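PDB 3FCP: L-Ala-D/L-Glu epimerase, a muconate lactonizing enzyme from Klebsiella pneumoniae subsp. pneumoniae MGH 78578, which belongs to the enolase superfamily, joining an N-terminal muconate lactonizing enzyme-type domain to a TIM-barrel C-terminal domain that carries a magnesium ion. Local coordinates for residues Arg94-Ile99 / Phe104-Ile109; Val139-Ala144 / Ile152-Lys157; Gly309-Leu314 / Val341-Ala346. All blocks are in the same frame, centred on the assembly; numbering follows the deposited sequence.

Contact 1 (Arg94-Ile99 / Phe104-Ile109); sequences RMNGAI and FAKSAI
Lys106 reaches from helix 103-121 to the end of helix 88-98 and places its ammonium group against two oxygens of segment 94-99. Its CG lies beside the backbone N (chi1 -69°), and beyond CG the chain is fully extended, which carries NZ across helices whose short axes stay 11.7 Å apart. Lys106 NZ lies 2.6 Å from Ile99 O, approaching from above the carbonyl plane, and 3.0 Å from Asn96 OD1, which it meets in the amide plane on a lone pair. Gly101 O, in the connecting loop, takes a third bond from the same nitrogen. The ammonium group thus draws together the last helical turn, the residue that leaves it and the loop beyond. The methylenes are used as well: Ile99 CB rests 3.8 Å from Lys106 CE, the two side chains running past each other in opposite senses.

Nearer the start of segment 94-99, Met95 bends at chi3 (70°) and turns its CE methyl into the angle between Ile109 CG2, at 3.9 Å, and Lys106 CG, at 4.0 Å. Leu76 of helix 65-80 also touches Met95, and Leu58 of the second subunit packs on Ile99. The arrangement is an antiparallel helical hairpin (164° between axes) within the N-terminal domain, its short connection tied by a buried lysine.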
loop_
_atom_site.group_PDB
_atom_site.type_symbol
_atom_site.label_atom_id
_atom_site.label_comp_id
_atom_site.label_asym_id
_atom_site.label_seq_id
_atom_site.Cartn_x
_atom_site.Cartn_y
_atom_site.Cartn_z
ATOM N N ARG A 94 -22.151 30.726 -6.671
ATOM C CA ARG A 94 -22.343 31.330 -7.982
ATOM C C ARG A 94 -20.988 31.619 -8.620
ATOM O O ARG A 94 -20.770 31.347 -9.799
ATOM C CB ARG A 94 -23.146 32.627 -7.847
ATOM C CG ARG A 94 -23.462 33.329 -9.170
ATOM C CD ARG A 94 -24.353 34.544 -8.934
ATOM N NE ARG A 94 -24.684 35.253 -10.168
ATOM C CZ ARG A 94 -25.631 34.877 -11.027
ATOM N NH1 ARG A 94 -26.351 33.794 -10.791
ATOM N NH2 ARG A 94 -25.857 35.586 -12.129
ATOM N N MET A 95 -20.079 32.169 -7.821
ATOM C CA MET A 95 -18.738 32.510 -8.277
ATOM C C MET A 95 -17.950 31.268 -8.714
ATOM O O MET A 95 -17.336 31.250 -9.783
ATOM C CB MET A 95 -17.975 33.234 -7.152
ATOM C CG MET A 95 -18.599 34.566 -6.703
ATOM S SD MET A 95 -17.777 35.286 -5.238
ATOM C CE MET A 95 -16.326 35.719 -5.993
ATOM N N ASN A 96 -17.965 30.229 -7.886
ATOM C CA ASN A 96 -17.216 29.024 -8.216
ATOM C C ASN A 96 -17.864 28.238 -9.341
ATOM O O ASN A 96 -17.176 27.586 -10.123
ATOM C CB ASN A 96 -17.041 28.150 -6.973
ATOM C CG ASN A 96 -16.137 28.800 -5.946
ATOM O OD1 ASN A 96 -15.224 29.542 -6.303
ATOM N ND2 ASN A 96 -16.376 28.523 -4.671
ATOM N N GLY A 97 -19.185 28.321 -9.434
ATOM C CA GLY A 97 -19.880 27.614 -10.490
ATOM C C GLY A 97 -19.607 28.209 -11.859
ATOM O O GLY A 97 -19.588 27.491 -12.859
ATOM N N ALA A 98 -19.370 29.519 -11.911
ATOM C CA ALA A 98 -19.127 30.199 -13.181
ATOM C C ALA A 98 -17.672 30.563 -13.469
ATOM O O ALA A 98 -17.316 30.853 -14.614
ATOM C CB ALA A 98 -19.985 31.455 -13.248
ATOM N N ILE A 99 -16.836 30.549 -12.439
ATOM C CA ILE A 99 -15.439 30.925 -12.598
ATOM C C ILE A 99 -14.486 29.878 -12.040
ATOM O O ILE A 99 -14.494 29.613 -10.842
ATOM C CB ILE A 99 -15.137 32.257 -11.858
ATOM C CG1 ILE A 99 -16.156 33.334 -12.250
ATOM C CG2 ILE A 99 -13.716 32.708 -12.162
ATOM C CD1 ILE A 99 -16.132 33.700 -13.700
ATOM N N PHE A 104 -7.321 34.612 -6.559
ATOM C CA PHE A 104 -6.847 35.923 -6.132
ATOM C C PHE A 104 -7.974 36.943 -6.333
ATOM O O PHE A 104 -8.290 37.719 -5.428
ATOM C CB PHE A 104 -5.602 36.341 -6.929
ATOM C CG PHE A 104 -4.310 35.743 -6.407
ATOM C CD1 PHE A 104 -3.271 36.570 -5.982
ATOM C CD2 PHE A 104 -4.135 34.362 -6.346
ATOM C CE1 PHE A 104 -2.068 36.028 -5.499
ATOM C CE2 PHE A 104 -2.940 33.804 -5.867
ATOM C CZ PHE A 104 -1.903 34.640 -5.443
ATOM N N ALA A 105 -8.582 36.928 -7.518
ATOM C CA ALA A 105 -9.690 37.828 -7.827
ATOM C C ALA A 105 -10.864 37.544 -6.878
ATOM O O ALA A 105 -11.471 38.462 -6.341
ATOM C CB ALA A 105 -10.130 37.639 -9.278
ATOM N N LYS A 106 -11.180 36.266 -6.679
ATOM C CA LYS A 106 -12.275 35.889 -5.789
ATOM C C LYS A 106 -12.015 36.356 -4.360
ATOM O O LYS A 106 -12.934 36.779 -3.661
ATOM C CB LYS A 106 -12.479 34.372 -5.806
ATOM C CG LYS A 106 -13.018 33.841 -7.124
ATOM C CD LYS A 106 -13.016 32.312 -7.159
ATOM C CE LYS A 106 -13.604 31.790 -8.467
ATOM N NZ LYS A 106 -13.443 30.307 -8.613
ATOM N N SER A 107 -10.761 36.288 -3.927
ATOM C CA SER A 107 -10.417 36.708 -2.573
ATOM C C SER A 107 -10.679 38.202 -2.346
ATOM O O SER A 107 -11.137 38.600 -1.273
ATOM C CB SER A 107 -8.951 36.392 -2.282
ATOM O OG SER A 107 -8.561 36.962 -1.049
ATOM N N ALA A 108 -10.372 39.024 -3.344
ATOM C CA ALA A 108 -10.603 40.465 -3.231
ATOM C C ALA A 108 -12.104 40.721 -3.088
ATOM O O ALA A 108 -12.532 41.526 -2.262
ATOM C CB ALA A 108 -10.056 41.195 -4.462
ATOM N N ILE A 109 -12.899 40.027 -3.896
ATOM C CA ILE A 109 -14.352 40.174 -3.853
ATOM C C ILE A 109 -14.953 39.659 -2.541
ATOM O O ILE A 109 -15.817 40.310 -1.944
ATOM C CB ILE A 109 -15.026 39.411 -5.027
ATOM C CG1 ILE A 109 -14.601 40.026 -6.365
ATOM C CG2 ILE A 109 -16.546 39.437 -4.860
ATOM C CD1 ILE A 109 -14.988 41.491 -6.528
#

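Contact 2 (Val139-Ala144 / Ile152-Lys157); sequences VLWTLA and IAEGEK
Trp141 and Glu154 meet through one nearly straight hydrogen bond: Trp141 NE1 donates to Glu154 OE1 over 3.0 Å, with an angle of 163° at the hydrogen. The oxygen sits almost in the indole plane, at the ring edge where the N-H points. The carboxylate is not used in the same way. Its plane stands 77° from that of the ring, and the donor comes to OE1 from above the carboxylate plane. Trp141 holds CG anti to the backbone N (chi1 -176°), which sends the indole out from the strand toward the helix, while the extended Glu154 chain crosses it at about a right angle.

Leu143, two residues along the strand, supplies the apolar flank. Its CD2 methyl lies 3.6 Å from Glu154 OE1, on which the indole N-H also converges. The same methyl meets the helix backbone, 4.0 Å from the N of Gly155, a residue with no side chain of its own.

Further out, Phe329 meets the Trp141 ring edge-to-face and Leu333 touches it too, so residues after helix 307-317 line the indole and probably limit its rotation. Thr142 points to the other side of the strand, its side chain about 11 Å from the magnesium ion. Strand 136-143 runs into helix 148-158 as the first beta-alpha unit of the barrel. Parallel strand 166-170 bonds to its backbone and packs Leu169 on Leu143, while helix 176-189 receives Ile152 from the adjoining helix.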
loop_
_atom_site.group_PDB
_atom_site.type_symbol
_atom_site.label_atom_id
_atom_site.label_comp_id
_atom_site.label_asym_id
_atom_site.label_seq_id
_atom_site.Cartn_x
_atom_site.Cartn_y
_atom_site.Cartn_z
ATOM N N VAL A 139 3.674 38.308 14.411
ATOM C CA VAL A 139 4.130 38.553 13.052
ATOM C C VAL A 139 5.655 38.447 13.051
ATOM O O VAL A 139 6.338 39.202 13.751
ATOM C CB VAL A 139 3.734 39.970 12.574
ATOM C CG1 VAL A 139 4.257 40.212 11.168
ATOM C CG2 VAL A 139 2.222 40.138 12.619
ATOM N N LEU A 140 6.192 37.502 12.289
ATOM C CA LEU A 140 7.638 37.351 12.231
ATOM C C LEU A 140 8.195 38.313 11.191
ATOM O O LEU A 140 7.442 39.043 10.544
ATOM C CB LEU A 140 8.005 35.905 11.884
ATOM C CG LEU A 140 7.368 35.248 10.654
ATOM C CD1 LEU A 140 7.951 35.837 9.370
ATOM C CD2 LEU A 140 7.624 33.741 10.709
ATOM N N TRP A 141 9.514 38.328 11.042
ATOM C CA TRP A 141 10.156 39.198 10.064
ATOM C C TRP A 141 10.986 38.337 9.119
ATOM O O TRP A 141 11.596 37.352 9.539
ATOM C CB TRP A 141 11.054 40.226 10.769
ATOM C CG TRP A 141 11.670 41.225 9.836
ATOM C CD1 TRP A 141 12.997 41.366 9.541
ATOM C CD2 TRP A 141 10.979 42.201 9.047
ATOM N NE1 TRP A 141 13.174 42.367 8.614
ATOM C CE2 TRP A 141 11.952 42.897 8.294
ATOM C CE3 TRP A 141 9.631 42.554 8.902
ATOM C CZ2 TRP A 141 11.619 43.925 7.407
ATOM C CZ3 TRP A 141 9.299 43.579 8.019
ATOM C CH2 TRP A 141 10.292 44.251 7.283
ATOM N N THR A 142 10.999 38.692 7.841
ATOM C CA THR A 142 11.768 37.926 6.877
ATOM C C THR A 142 13.114 38.580 6.628
ATOM O O THR A 142 13.221 39.801 6.521
ATOM C CB THR A 142 11.010 37.768 5.532
ATOM O OG1 THR A 142 9.913 36.862 5.706
ATOM C CG2 THR A 142 11.931 37.212 4.447
ATOM N N LEU A 143 14.146 37.747 6.567
ATOM C CA LEU A 143 15.505 38.199 6.312
ATOM C C LEU A 143 15.827 37.711 4.907
ATOM O O LEU A 143 15.990 36.511 4.679
ATOM C CB LEU A 143 16.454 37.580 7.342
ATOM C CG LEU A 143 16.102 37.955 8.786
ATOM C CD1 LEU A 143 16.897 37.116 9.764
ATOM C CD2 LEU A 143 16.375 39.436 9.004
ATOM N N ALA A 144 15.886 38.639 3.958
ATOM C CA ALA A 144 16.164 38.283 2.571
ATOM C C ALA A 144 16.916 39.369 1.805
ATOM O O ALA A 144 16.640 39.603 0.628
ATOM C CB ALA A 144 14.858 37.961 1.855
ATOM N N ILE A 152 21.721 39.427 9.631
ATOM C CA ILE A 152 22.002 39.264 11.054
ATOM C C ILE A 152 21.823 40.575 11.811
ATOM O O ILE A 152 21.264 40.594 12.907
ATOM C CB ILE A 152 23.437 38.736 11.284
ATOM C CG1 ILE A 152 23.510 37.261 10.872
ATOM C CG2 ILE A 152 23.841 38.915 12.746
ATOM C CD1 ILE A 152 24.897 36.663 10.939
ATOM N N ALA A 153 22.299 41.667 11.222
ATOM C CA ALA A 153 22.185 42.983 11.843
ATOM C C ALA A 153 20.711 43.305 12.072
ATOM O O ALA A 153 20.284 43.595 13.193
ATOM C CB ALA A 153 22.818 44.042 10.939
ATOM N N GLU A 154 19.946 43.245 10.987
ATOM C CA GLU A 154 18.517 43.516 11.019
ATOM C C GLU A 154 17.863 42.657 12.098
ATOM O O GLU A 154 17.121 43.158 12.942
ATOM C CB GLU A 154 17.916 43.203 9.648
ATOM C CG GLU A 154 16.683 44.004 9.286
ATOM C CD GLU A 154 16.289 43.811 7.830
ATOM O OE1 GLU A 154 15.944 42.671 7.450
ATOM O OE2 GLU A 154 16.335 44.795 7.062
ATOM N N GLY A 155 18.148 41.359 12.073
ATOM C CA GLY A 155 17.578 40.466 13.065
ATOM C C GLY A 155 18.050 40.813 14.464
ATOM O O GLY A 155 17.310 40.676 15.441
ATOM N N GLU A 156 19.295 41.266 14.555
ATOM C CA GLU A 156 19.894 41.644 15.828
ATOM C C GLU A 156 19.111 42.805 16.433
ATOM O O GLU A 156 18.867 42.854 17.640
ATOM C CB GLU A 156 21.347 42.058 15.606
ATOM C CG GLU A 156 22.237 41.852 16.807
ATOM C CD GLU A 156 22.203 40.422 17.300
ATOM O OE1 GLU A 156 21.230 40.052 17.991
ATOM O OE2 GLU A 156 23.145 39.663 16.985
ATOM N N LYS A 157 18.713 43.736 15.576
ATOM C CA LYS A 157 17.956 44.901 16.002
ATOM C C LYS A 157 16.649 44.478 16.667
ATOM O O LYS A 157 16.297 44.977 17.737
ATOM C CB LYS A 157 17.662 45.793 14.795
ATOM C CG LYS A 157 17.018 47.115 15.144
ATOM C CD LYS A 157 16.751 47.941 13.898
ATOM C CE LYS A 157 16.168 49.296 14.264
ATOM N NZ LYS A 157 14.956 49.157 15.126
#

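Contact 3 (Gly309-Leu314 / Val341-Ala346); sequences GTVASL and VPLTFA
Leu343 spreads its two methyls over neighbouring residues of helix 307-317, one on Thr310 and the other on Val311. From the extended backbone of segment 341-346 its CB points at the helix but does not itself touch it. CG, placed beside the backbone N and anti to the carbonyl carbon (chi1 -61°), continues the approach and also stays short of contact, so the meeting is left to the fork at the end of the chain. CD1 comes to 4.0 Å from Thr310 CG2. CD2 goes to the next residue of the helix, 3.9 Å from Val311 CG2 and 4.1 Å from Val311 CB. Val350 of strand 349-351 meets Leu343 as well.

On the helix, Thr310 puts OG1 beside its backbone N (chi1 -69°), which leaves CG2 anti to that nitrogen and facing the leucine, while the hydroxyl bonds to Gly306 O, one turn earlier. Val311 offers CG2 to the leucine and also packs on Pro353.

Within the helix, Ser313 shows another way of dealing with a buried hydroxyl. Ser313 OG lies 2.8 Å from Gly309 O, which also accepts from Ser313 N at 3.1 Å, the two donors arriving from opposite faces of the carbonyl plane. With this bond the hydroxyl is satisfied within its own helix.

Where helix and segment 341-346 meet, then, only methyl and methine carbons come together. Such contact rests on dispersion and the exclusion of water: it probably limits how closely the segment approaches the barrel helix and, with no directional bond between the two, would by itself fix their orientation only loosely.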
loop_
_atom_site.group_PDB
_atom_site.type_symbol
_atom_site.label_atom_id
_atom_site.label_comp_id
_atom_site.label_asym_id
_atom_site.label_seq_id
_atom_site.Cartn_x
_atom_site.Cartn_y
_atom_site.Cartn_z
ATOM N N GLY A 309 -5.541 43.820 2.280
ATOM C CA GLY A 309 -5.413 42.375 2.179
ATOM C C GLY A 309 -4.819 41.749 3.430
ATOM O O GLY A 309 -5.150 40.619 3.798
ATOM N N THR A 310 -3.927 42.483 4.086
ATOM C CA THR A 310 -3.303 41.992 5.298
ATOM C C THR A 310 -4.309 41.892 6.434
ATOM O O THR A 310 -4.385 40.859 7.095
ATOM C CB THR A 310 -2.123 42.890 5.713
ATOM O OG1 THR A 310 -1.063 42.732 4.764
ATOM C CG2 THR A 310 -1.617 42.521 7.101
ATOM N N VAL A 311 -5.105 42.938 6.657
ATOM C CA VAL A 311 -6.077 42.880 7.752
ATOM C C VAL A 311 -7.166 41.848 7.435
ATOM O O VAL A 311 -7.669 41.169 8.330
ATOM C CB VAL A 311 -6.724 44.276 8.050
ATOM C CG1 VAL A 311 -7.735 44.646 6.978
ATOM C CG2 VAL A 311 -7.392 44.249 9.419
ATOM N N ALA A 312 -7.515 41.722 6.158
ATOM C CA ALA A 312 -8.520 40.744 5.742
ATOM C C ALA A 312 -8.025 39.366 6.189
ATOM O O ALA A 312 -8.786 38.571 6.749
ATOM C CB ALA A 312 -8.691 40.777 4.230
ATOM N N SER A 313 -6.742 39.094 5.947
ATOM C CA SER A 313 -6.146 37.820 6.341
ATOM C C SER A 313 -6.143 37.678 7.856
ATOM O O SER A 313 -6.474 36.618 8.382
ATOM C CB SER A 313 -4.705 37.712 5.840
ATOM O OG SER A 313 -4.629 37.931 4.450
ATOM N N LEU A 314 -5.760 38.742 8.561
ATOM C CA LEU A 314 -5.714 38.700 10.024
ATOM C C LEU A 314 -7.072 38.388 10.659
ATOM O O LEU A 314 -7.135 37.691 11.660
ATOM C CB LEU A 314 -5.181 40.018 10.613
ATOM C CG LEU A 314 -3.689 40.369 10.768
ATOM C CD1 LEU A 314 -2.885 39.176 11.288
ATOM C CD2 LEU A 314 -3.140 40.828 9.467
ATOM N N VAL A 341 -5.828 54.989 7.638
ATOM C CA VAL A 341 -5.090 54.668 8.861
ATOM C C VAL A 341 -4.508 53.247 8.821
ATOM O O VAL A 341 -5.241 52.264 8.681
ATOM C CB VAL A 341 -6.000 54.798 10.102
ATOM C CG1 VAL A 341 -5.221 54.449 11.366
ATOM C CG2 VAL A 341 -6.557 56.209 10.187
ATOM N N PRO A 342 -3.177 53.123 8.946
ATOM C CA PRO A 342 -2.517 51.814 8.919
ATOM C C PRO A 342 -2.705 51.028 10.214
ATOM O O PRO A 342 -3.154 51.572 11.224
ATOM C CB PRO A 342 -1.059 52.178 8.683
ATOM C CG PRO A 342 -0.928 53.449 9.472
ATOM C CD PRO A 342 -2.185 54.207 9.087
ATOM N N LEU A 343 -2.366 49.741 10.169
ATOM C CA LEU A 343 -2.466 48.867 11.334
ATOM C C LEU A 343 -1.320 49.206 12.281
ATOM O O LEU A 343 -0.295 49.732 11.855
ATOM C CB LEU A 343 -2.333 47.401 10.908
ATOM C CG LEU A 343 -3.382 46.847 9.943
ATOM C CD1 LEU A 343 -2.938 45.482 9.440
ATOM C CD2 LEU A 343 -4.718 46.759 10.645
ATOM N N THR A 344 -1.482 48.903 13.561
ATOM C CA THR A 344 -0.414 49.176 14.508
ATOM C C THR A 344 0.351 47.889 14.807
ATOM O O THR A 344 -0.228 46.890 15.245
ATOM C CB THR A 344 -0.959 49.758 15.828
ATOM O OG1 THR A 344 -1.565 48.715 16.599
ATOM C CG2 THR A 344 -1.998 50.831 15.544
ATOM N N PHE A 345 1.652 47.918 14.541
ATOM C CA PHE A 345 2.531 46.782 14.790
ATOM C C PHE A 345 3.397 47.157 15.991
ATOM O O PHE A 345 3.710 48.331 16.186
ATOM C CB PHE A 345 3.434 46.526 13.582
ATOM C CG PHE A 345 2.713 45.991 12.370
ATOM C CD1 PHE A 345 2.730 44.625 12.079
ATOM C CD2 PHE A 345 2.042 46.852 11.505
ATOM C CE1 PHE A 345 2.096 44.128 10.944
ATOM C CE2 PHE A 345 1.403 46.365 10.366
ATOM C CZ PHE A 345 1.431 44.997 10.084
ATOM N N ALA A 346 3.779 46.170 16.792
ATOM C CA ALA A 346 4.616 46.421 17.958
ATOM C C ALA A 346 4.963 45.125 18.670
ATOM O O ALA A 346 4.153 44.194 18.719
ATOM C CB ALA A 346 3.908 47.364 18.922
#

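Contacts 1 and 3 are largely buried, whereas contact 2 is only partly buried. Contact 1 joins two helices of the N-terminal domain; contacts 2 and 3 belong to the barrel domain and reach the same sheet, through strand 136-143 in one and, in the other, through the segment leading into strand 345-346, with centres about 19 Å apart. Their chemistry differs accordingly. A lysine bound to several oxygens closes the hairpin of contact 1, a single indole-carboxylate bond marks contact 2, and contact 3 is wholly apolar. Contacts 1 and 2 lie on opposite sides of the chain's centre, about 36 Å between centres.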